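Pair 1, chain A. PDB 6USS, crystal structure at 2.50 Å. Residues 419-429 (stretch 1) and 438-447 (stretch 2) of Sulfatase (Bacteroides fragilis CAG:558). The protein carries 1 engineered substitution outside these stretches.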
# COMPACT_ATOMS: atom_id res chain seq x y z
N LYS A 419 -36.73 7.45 -7.42
CA LYS A 419 -37.85 8.00 -8.19
C LYS A 419 -37.39 8.47 -9.56
O LYS A 419 -36.48 9.30 -9.68
CB LYS A 419 -38.50 9.15 -7.42
CG LYS A 419 -39.67 9.80 -8.15
CD LYS A 419 -40.52 10.66 -7.24
CE LYS A 419 -41.74 11.23 -8.02
NZ LYS A 419 -42.22 12.51 -7.45
N GLY A 420 -38.03 7.95 -10.61
CA GLY A 420 -37.67 8.24 -11.97
C GLY A 420 -36.37 7.63 -12.46
O GLY A 420 -36.07 7.76 -13.66
N ARG A 421 -35.59 6.97 -11.60
CA ARG A 421 -34.24 6.55 -11.97
C ARG A 421 -34.25 5.26 -12.80
O ARG A 421 -34.88 4.27 -12.42
CB ARG A 421 -33.39 6.36 -10.73
CG ARG A 421 -32.02 5.80 -11.02
CD ARG A 421 -31.16 5.84 -9.77
NE ARG A 421 -29.77 5.58 -10.10
CZ ARG A 421 -28.93 4.93 -9.31
NH1 ARG A 421 -29.35 4.50 -8.13
NH2 ARG A 421 -27.67 4.72 -9.70
N SER A 422 -33.52 5.28 -13.91
CA SER A 422 -33.24 4.07 -14.68
C SER A 422 -32.02 3.34 -14.11
O SER A 422 -31.01 3.96 -13.79
CB SER A 422 -33.00 4.41 -16.15
OG SER A 422 -34.18 4.61 -16.90
N LEU A 423 -32.11 2.02 -14.00
CA LEU A 423 -30.95 1.18 -13.70
C LEU A 423 -30.53 0.43 -14.97
O LEU A 423 -31.38 0.02 -15.76
CB LEU A 423 -31.25 0.18 -12.59
CG LEU A 423 -31.70 0.71 -11.23
CD1 LEU A 423 -31.77 -0.46 -10.27
CD2 LEU A 423 -30.75 1.79 -10.71
N TYR A 424 -29.22 0.24 -15.15
CA TYR A 424 -28.73 -0.38 -16.38
C TYR A 424 -27.74 -1.52 -16.14
O TYR A 424 -26.83 -1.41 -15.31
CB TYR A 424 -28.06 0.65 -17.27
CG TYR A 424 -28.90 1.86 -17.57
CD1 TYR A 424 -28.73 3.03 -16.84
CD2 TYR A 424 -29.81 1.86 -18.62
CE1 TYR A 424 -29.47 4.14 -17.12
CE2 TYR A 424 -30.55 2.98 -18.92
CZ TYR A 424 -30.37 4.12 -18.16
OH TYR A 424 -31.10 5.26 -18.44
N TRP A 425 -27.88 -2.58 -16.93
CA TRP A 425 -26.88 -3.64 -17.02
C TRP A 425 -26.50 -3.86 -18.49
O TRP A 425 -27.33 -3.73 -19.39
CB TRP A 425 -27.37 -4.96 -16.46
CG TRP A 425 -27.82 -4.96 -15.04
CD1 TRP A 425 -27.17 -5.52 -13.98
CD2 TRP A 425 -29.05 -4.44 -14.54
NE1 TRP A 425 -27.91 -5.36 -12.84
CE2 TRP A 425 -29.07 -4.70 -13.15
CE3 TRP A 425 -30.14 -3.77 -15.12
CZ2 TRP A 425 -30.14 -4.31 -12.33
CZ3 TRP A 425 -31.20 -3.38 -14.30
CH2 TRP A 425 -31.19 -3.65 -12.92
N ASN A 426 -25.23 -4.21 -18.70
CA ASN A 426 -24.77 -4.60 -20.03
C ASN A 426 -23.85 -5.80 -19.90
O ASN A 426 -22.83 -5.71 -19.21
CB ASN A 426 -24.04 -3.46 -20.75
CG ASN A 426 -23.86 -3.77 -22.21
OD1 ASN A 426 -24.67 -4.47 -22.80
ND2 ASN A 426 -22.79 -3.27 -22.80
N PHE A 427 -24.20 -6.89 -20.57
CA PHE A 427 -23.38 -8.11 -20.62
C PHE A 427 -23.20 -8.51 -22.08
O PHE A 427 -23.84 -9.46 -22.56
CB PHE A 427 -24.01 -9.24 -19.81
CG PHE A 427 -23.09 -10.41 -19.57
CD1 PHE A 427 -22.16 -10.38 -18.53
CD2 PHE A 427 -23.15 -11.56 -20.38
CE1 PHE A 427 -21.29 -11.47 -18.30
CE2 PHE A 427 -22.29 -12.65 -20.16
CZ PHE A 427 -21.36 -12.61 -19.13
N PRO A 428 -22.36 -7.82 -22.81
CA PRO A 428 -22.05 -8.20 -24.20
C PRO A 428 -20.97 -9.27 -24.26
O PRO A 428 -19.95 -9.11 -24.93
CB PRO A 428 -21.58 -6.88 -24.81
CG PRO A 428 -20.91 -6.16 -23.66
CD PRO A 428 -21.60 -6.63 -22.38
N ASN A 429 -21.20 -10.38 -23.56
CA ASN A 429 -20.17 -11.38 -23.31
C ASN A 429 -20.78 -12.77 -23.38
O ASN A 429 -21.98 -12.95 -23.57
CB ASN A 429 -19.52 -11.15 -21.95
CG ASN A 429 -18.73 -9.88 -21.90
OD1 ASN A 429 -19.28 -8.79 -21.71
ND2 ASN A 429 -17.41 -10.00 -22.11
N ILE A 438 -29.55 -16.02 -19.18
CA ILE A 438 -28.10 -16.04 -19.38
C ILE A 438 -27.80 -15.94 -20.86
O ILE A 438 -28.45 -16.59 -21.69
CB ILE A 438 -27.48 -17.31 -18.78
CG1 ILE A 438 -27.92 -17.50 -17.33
CG2 ILE A 438 -25.98 -17.23 -18.85
CD1 ILE A 438 -27.35 -18.74 -16.68
N GLY A 439 -26.78 -15.14 -21.19
CA GLY A 439 -26.38 -14.87 -22.55
C GLY A 439 -26.08 -13.39 -22.72
O GLY A 439 -26.23 -12.60 -21.78
N PRO A 440 -25.66 -12.98 -23.92
CA PRO A 440 -25.39 -11.55 -24.17
C PRO A 440 -26.67 -10.72 -24.11
O PRO A 440 -27.58 -10.88 -24.93
CB PRO A 440 -24.79 -11.54 -25.58
CG PRO A 440 -24.65 -12.99 -25.99
CD PRO A 440 -25.53 -13.81 -25.14
N THR A 441 -26.73 -9.80 -23.15
CA THR A 441 -27.92 -9.00 -22.92
C THR A 441 -27.53 -7.60 -22.47
O THR A 441 -26.42 -7.37 -21.97
CB THR A 441 -28.81 -9.60 -21.82
OG1 THR A 441 -28.04 -9.75 -20.62
CG2 THR A 441 -29.38 -10.95 -22.24
N CYS A 442 -28.46 -6.67 -22.63
CA CYS A 442 -28.49 -5.48 -21.80
C CYS A 442 -29.88 -5.34 -21.21
O CYS A 442 -30.86 -5.83 -21.78
CB CYS A 442 -28.11 -4.21 -22.59
SG CYS A 442 -28.84 -4.20 -24.22
N THR A 443 -29.96 -4.65 -20.09
CA THR A 443 -31.18 -4.57 -19.30
C THR A 443 -31.34 -3.15 -18.80
O THR A 443 -30.36 -2.52 -18.36
CB THR A 443 -31.11 -5.53 -18.12
OG1 THR A 443 -30.91 -6.86 -18.60
CG2 THR A 443 -32.40 -5.49 -17.33
N VAL A 444 -32.57 -2.64 -18.84
CA VAL A 444 -32.93 -1.45 -18.08
C VAL A 444 -34.09 -1.76 -17.14
O VAL A 444 -35.05 -2.46 -17.51
CB VAL A 444 -33.29 -0.26 -19.00
CG1 VAL A 444 -34.46 -0.63 -19.95
CG2 VAL A 444 -33.62 0.97 -18.16
N ARG A 445 -34.00 -1.26 -15.91
CA ARG A 445 -35.08 -1.26 -14.94
C ARG A 445 -35.47 0.18 -14.66
O ARG A 445 -34.60 1.04 -14.49
CB ARG A 445 -34.65 -1.94 -13.64
CG ARG A 445 -35.65 -1.81 -12.52
CD ARG A 445 -36.92 -2.59 -12.81
NE ARG A 445 -37.86 -2.47 -11.70
CZ ARG A 445 -37.72 -3.03 -10.50
NH1 ARG A 445 -36.67 -3.80 -10.22
NH2 ARG A 445 -38.63 -2.82 -9.57
N LYS A 446 -36.78 0.45 -14.63
CA LYS A 446 -37.25 1.82 -14.40
C LYS A 446 -38.66 1.72 -13.86
O LYS A 446 -39.56 1.26 -14.56
CB LYS A 446 -37.20 2.63 -15.68
CG LYS A 446 -37.72 4.07 -15.56
CD LYS A 446 -38.25 4.57 -16.90
CE LYS A 446 -37.79 5.99 -17.25
NZ LYS A 446 -37.62 6.88 -16.07
N GLY A 447 -38.86 2.17 -12.63
CA GLY A 447 -40.17 2.00 -12.01
C GLY A 447 -40.47 0.52 -11.84
O GLY A 447 -39.63 -0.26 -11.37

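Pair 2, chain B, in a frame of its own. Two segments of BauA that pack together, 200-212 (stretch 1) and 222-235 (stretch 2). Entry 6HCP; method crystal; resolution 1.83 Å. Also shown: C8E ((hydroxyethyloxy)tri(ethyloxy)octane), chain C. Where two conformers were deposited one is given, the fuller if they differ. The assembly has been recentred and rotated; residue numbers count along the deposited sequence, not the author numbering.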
# COMPACT_ATOMS: atom_id res chain seq x y z
N LYS B 200 17.09 33.58 36.96
CA LYS B 200 17.12 32.62 35.84
C LYS B 200 18.00 33.16 34.71
O LYS B 200 17.66 33.06 33.53
CB LYS B 200 15.69 32.34 35.37
CG LYS B 200 14.88 31.47 36.32
CD LYS B 200 13.46 31.25 35.86
CE LYS B 200 12.77 30.17 36.67
NZ LYS B 200 11.44 29.85 36.10
N GLU B 201 19.16 33.70 35.09
CA GLU B 201 20.02 34.41 34.18
C GLU B 201 20.91 33.40 33.43
O GLU B 201 21.54 33.77 32.43
CB GLU B 201 20.83 35.48 34.93
CG GLU B 201 21.76 34.93 36.00
CD GLU B 201 21.19 34.94 37.42
OE1 GLU B 201 19.96 35.05 37.57
OE2 GLU B 201 21.99 34.82 38.37
N PHE B 202 21.01 32.17 33.95
CA PHE B 202 21.75 31.09 33.30
C PHE B 202 20.79 30.02 32.77
O PHE B 202 19.83 29.65 33.43
CB PHE B 202 22.73 30.41 34.25
CG PHE B 202 23.75 31.33 34.88
CD1 PHE B 202 24.91 31.66 34.20
CD2 PHE B 202 23.57 31.80 36.17
CE1 PHE B 202 25.84 32.50 34.79
CE2 PHE B 202 24.51 32.63 36.76
CZ PHE B 202 25.63 33.00 36.05
N GLY B 203 21.13 29.47 31.60
CA GLY B 203 20.34 28.40 30.98
C GLY B 203 21.21 27.26 30.51
O GLY B 203 22.33 27.47 30.03
N VAL B 204 20.72 26.03 30.70
CA VAL B 204 21.34 24.83 30.18
C VAL B 204 20.28 24.04 29.39
O VAL B 204 19.19 23.75 29.91
CB VAL B 204 21.92 23.97 31.31
CG1 VAL B 204 22.53 22.70 30.76
CG2 VAL B 204 22.92 24.74 32.17
N ARG B 205 20.61 23.68 28.15
CA ARG B 205 19.70 22.87 27.29
C ARG B 205 20.50 21.75 26.62
O ARG B 205 21.52 22.00 25.99
CB ARG B 205 18.99 23.79 26.29
CG ARG B 205 18.02 23.08 25.36
CD ARG B 205 16.57 23.26 25.75
NE ARG B 205 15.66 22.63 24.81
CZ ARG B 205 14.72 23.26 24.15
NH1 ARG B 205 14.64 24.58 24.21
NH2 ARG B 205 13.86 22.58 23.41
N ILE B 206 20.08 20.50 26.83
CA ILE B 206 20.84 19.35 26.40
C ILE B 206 19.94 18.50 25.49
O ILE B 206 18.81 18.22 25.84
CB ILE B 206 21.35 18.55 27.61
CG1 ILE B 206 22.23 19.39 28.54
CG2 ILE B 206 22.08 17.31 27.17
CD1 ILE B 206 22.48 18.72 29.87
N ASN B 207 20.49 18.05 24.35
CA ASN B 207 19.79 17.10 23.49
C ASN B 207 20.70 15.91 23.27
O ASN B 207 21.91 16.06 23.07
CB ASN B 207 19.36 17.75 22.17
CG ASN B 207 18.16 18.64 22.31
OD1 ASN B 207 17.03 18.23 22.02
ND2 ASN B 207 18.38 19.87 22.77
N GLY B 208 20.11 14.71 23.31
CA GLY B 208 20.79 13.49 22.96
C GLY B 208 19.90 12.62 22.09
O GLY B 208 18.70 12.54 22.31
N MET B 209 20.46 12.11 20.99
CA MET B 209 19.70 11.32 20.02
C MET B 209 20.57 10.18 19.51
O MET B 209 21.80 10.29 19.37
CB MET B 209 19.20 12.21 18.88
CG MET B 209 18.49 11.47 17.73
SD MET B 209 19.66 10.69 16.62
CE MET B 209 20.38 12.10 15.77
N TYR B 210 19.94 9.02 19.36
CA TYR B 210 20.58 7.88 18.75
C TYR B 210 19.51 7.17 17.92
O TYR B 210 18.41 6.99 18.39
CB TYR B 210 21.16 6.91 19.78
CG TYR B 210 21.83 5.70 19.19
CD1 TYR B 210 22.98 5.84 18.43
CD2 TYR B 210 21.30 4.42 19.31
CE1 TYR B 210 23.59 4.77 17.82
CE2 TYR B 210 21.90 3.33 18.68
CZ TYR B 210 23.07 3.50 17.96
OH TYR B 210 23.72 2.48 17.32
N ARG B 211 19.86 6.76 16.71
CA ARG B 211 19.01 5.83 15.99
C ARG B 211 19.87 4.95 15.10
O ARG B 211 20.96 5.33 14.67
CB ARG B 211 17.88 6.56 15.25
CG ARG B 211 18.33 7.59 14.24
CD ARG B 211 17.11 8.31 13.68
NE ARG B 211 17.61 9.36 12.83
CZ ARG B 211 17.72 10.64 13.18
NH1 ARG B 211 18.32 11.47 12.34
NH2 ARG B 211 17.11 11.08 14.27
N ASP B 212 19.37 3.73 14.85
CA ASP B 212 20.14 2.78 14.11
C ASP B 212 19.20 1.70 13.58
O ASP B 212 18.23 1.33 14.25
CB ASP B 212 21.21 2.14 15.00
CG ASP B 212 22.18 1.22 14.29
OD1 ASP B 212 22.67 1.60 13.21
OD2 ASP B 212 22.31 0.06 14.74
N LYS B 222 20.95 2.96 8.43
CA LYS B 222 21.27 4.34 8.77
C LYS B 222 21.45 4.46 10.28
O LYS B 222 20.57 4.03 11.03
CB LYS B 222 20.14 5.26 8.32
CG LYS B 222 19.93 5.35 6.82
CD LYS B 222 18.74 6.18 6.50
CE LYS B 222 18.56 6.45 5.03
NZ LYS B 222 17.24 7.09 4.77
N GLU B 223 22.62 4.96 10.69
CA GLU B 223 22.92 5.23 12.08
C GLU B 223 23.22 6.73 12.25
O GLU B 223 23.91 7.34 11.42
CB GLU B 223 24.08 4.34 12.53
CG GLU B 223 24.50 4.61 13.97
CD GLU B 223 25.79 3.94 14.41
OE1 GLU B 223 26.59 3.51 13.54
OE2 GLU B 223 26.00 3.87 15.64
N SER B 224 22.52 7.35 13.19
CA SER B 224 22.78 8.74 13.56
C SER B 224 22.98 8.82 15.07
O SER B 224 22.32 8.11 15.84
CB SER B 224 21.65 9.64 13.13
OG SER B 224 21.35 9.46 11.75
N ARG B 225 23.79 9.79 15.49
CA ARG B 225 23.97 10.07 16.91
C ARG B 225 24.22 11.57 17.05
O ARG B 225 24.94 12.15 16.25
CB ARG B 225 25.19 9.38 17.53
CG ARG B 225 25.29 7.87 17.34
CD ARG B 225 26.33 7.27 18.29
NE ARG B 225 26.71 5.90 17.96
CZ ARG B 225 27.90 5.35 18.18
NH1 ARG B 225 28.85 6.03 18.80
NH2 ARG B 225 28.18 4.17 17.64
N LEU B 226 23.68 12.15 18.12
CA LEU B 226 23.92 13.55 18.43
C LEU B 226 23.91 13.75 19.95
O LEU B 226 23.03 13.25 20.66
CB LEU B 226 22.83 14.39 17.78
CG LEU B 226 22.90 15.89 18.05
CD1 LEU B 226 24.16 16.48 17.43
CD2 LEU B 226 21.66 16.59 17.51
N PHE B 227 24.85 14.57 20.41
CA PHE B 227 24.82 15.13 21.74
C PHE B 227 25.13 16.61 21.62
O PHE B 227 26.11 16.98 20.98
CB PHE B 227 25.82 14.40 22.65
CG PHE B 227 25.90 14.96 24.05
CD1 PHE B 227 24.89 14.69 24.97
CD2 PHE B 227 26.93 15.81 24.43
CE1 PHE B 227 24.92 15.25 26.24
CE2 PHE B 227 26.96 16.37 25.70
CZ PHE B 227 25.94 16.11 26.59
N SER B 228 24.24 17.45 22.15
CA SER B 228 24.37 18.89 22.04
C SER B 228 24.15 19.56 23.39
O SER B 228 23.34 19.11 24.20
CB SER B 228 23.44 19.47 21.00
OG SER B 228 22.09 19.41 21.42
N LEU B 229 24.77 20.74 23.54
CA LEU B 229 24.66 21.57 24.72
C LEU B 229 24.48 23.01 24.27
O LEU B 229 25.23 23.48 23.41
CB LEU B 229 25.93 21.41 25.55
CG LEU B 229 25.96 22.19 26.86
CD1 LEU B 229 24.92 21.64 27.82
CD2 LEU B 229 27.35 22.13 27.47
N GLY B 230 23.41 23.65 24.76
CA GLY B 230 23.18 25.09 24.59
C GLY B 230 23.17 25.80 25.94
O GLY B 230 22.35 25.46 26.80
N LEU B 231 24.19 26.63 26.18
CA LEU B 231 24.35 27.38 27.44
C LEU B 231 24.17 28.87 27.14
O LEU B 231 24.66 29.36 26.14
CB LEU B 231 25.73 27.15 28.04
CG LEU B 231 26.20 25.70 28.11
CD1 LEU B 231 27.66 25.62 28.53
CD2 LEU B 231 25.32 24.89 29.05
N ASP B 232 23.56 29.59 28.07
CA ASP B 232 23.46 31.01 27.92
C ASP B 232 23.52 31.70 29.29
O ASP B 232 23.17 31.12 30.33
CB ASP B 232 22.18 31.42 27.19
CG ASP B 232 20.93 31.32 28.05
OD1 ASP B 232 20.43 30.19 28.20
OD2 ASP B 232 20.36 32.39 28.39
N TRP B 233 23.99 32.94 29.26
CA TRP B 233 23.97 33.87 30.40
C TRP B 233 23.42 35.21 29.94
O TRP B 233 23.90 35.79 28.96
CB TRP B 233 25.37 34.01 31.02
CG TRP B 233 25.46 35.16 31.98
CD1 TRP B 233 24.90 35.23 33.22
CD2 TRP B 233 26.05 36.45 31.74
NE1 TRP B 233 25.11 36.46 33.77
CE2 TRP B 233 25.83 37.23 32.89
CE3 TRP B 233 26.78 37.01 30.68
CZ2 TRP B 233 26.28 38.54 33.01
CZ3 TRP B 233 27.24 38.31 30.80
CH2 TRP B 233 26.99 39.06 31.95
N GLN B 234 22.33 35.65 30.57
CA GLN B 234 21.71 36.93 30.28
C GLN B 234 22.07 37.90 31.42
O GLN B 234 21.58 37.75 32.53
CB GLN B 234 20.19 36.83 30.19
CG GLN B 234 19.70 35.75 29.25
CD GLN B 234 20.19 35.93 27.84
OE1 GLN B 234 20.07 37.01 27.24
NE2 GLN B 234 20.79 34.88 27.31
N GLY B 235 22.94 38.87 31.12
CA GLY B 235 23.28 39.94 32.04
C GLY B 235 22.46 41.18 31.75
O GLY B 235 21.63 41.19 30.84
C1 C8E C . 29.39 9.77 18.77
C2 C8E C . 28.39 10.90 18.60
C3 C8E C . 27.71 11.32 19.90
C4 C8E C . 27.05 10.15 20.62
C5 C8E C . 26.08 10.62 21.71
C6 C8E C . 24.98 9.60 21.95
C7 C8E C . 23.87 10.15 22.85
C8 C8E C . 22.83 9.07 23.13
O9 C8E C . 21.55 9.66 23.40
C10 C8E C . 20.51 8.71 23.61
C11 C8E C . 19.34 9.41 24.28
O12 C8E C . 18.13 8.79 23.86
O HOH W 1 21.02 21.19 23.19
O HOH W 2 18.60 8.39 10.48
O HOH W 3 25.74 1.27 11.84

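What backbone arrangement do the two pairs share? In each, two antiparallel strands lie side by side, their directions 175° apart in pair 1 and 172° in pair 2, and 14 central residues superpose with an RMSD of 0.5 Å. Because the strands run in opposite directions, facing residues alternate between pairs joined by two backbone hydrogen bonds and pairs that are not. The alternation has the same phase in both: Trp A425 with Thr A443 falls on Asn B207 with Ser B228. In pair 1, Trp A425 N to Thr A443 O and Thr A443 N to Trp A425 O are both 2.9 Å; in pair 2, Asn B207 N to Ser B228 O is 3.0 Å and Ser B228 N to Asn B207 O is 2.9 Å. Pair 2 simply carries the ladder further, burying 1100 Å² against 679 Å².

How do different side chains fill the face at this central hydrogen-bonded pair? Thr A443 and Ser B228 nearly coincide, their side-chain centres 0.8 Å apart, but their neighbours differ. The indole of Trp A425 spans the cross-strand space, bringing CE3 to 3.6 Å from Thr A443 CG2 and CZ3 to 3.8 Å from Arg A445 CB, the latter near the plane of the ring at its edge. The smaller Asn B207 leaves a water to make the link: water 1 accepts from Asn B207 ND2 at 3.0 Å, donates to Arg B205 O at 3.0 Å and lies 2.7 Å from Ser B228 OG, with the direction of that last bond undecided. One pair thus uses ring carbon where the other uses a polar bridge.

What happens to the arginine on this same face? It changes strands. Leu A423 and Arg A445 face each other in pair 1, with CB atoms 4.1 Å apart; the matching residues are Arg B205 and Gly B230. The end of each arginine leads away from the opposing strand. Both guanidinium groups are hydrogen-bonded elsewhere in the structure, but Arg A445 NE also donates to Gly A447 O, just past the end of its own strand, at 2.9 Å.

How is the other face packed? Tyr A424 and Val A444 match Ile B206 and Leu B229, and both couples make apolar contact: Tyr A424 CE2 to Val A444 CG2 is 3.7 Å, Ile B206 CG1 to Leu B229 CD1 is 3.6 Å. An aromatic ring in one pair and a branched aliphatic chain in the other thus reach the facing side chain at nearly the same distance. At the next position, Asn A426 opposite Cys A442 becomes Gly B208 opposite Phe B227. Asn A426 OD1 comes within 3.5 Å of Cys A442 CB, while in pair 2 the bulk sits on the second strand, where Phe B227 CE1 reaches Ile B206 CG2 at 3.6 Å. Gly B208 leaves room for the bound C8E, whose O9 lies 3.6 Å from Gly B208 C; a CB on this glycine would be crowded by that oxygen.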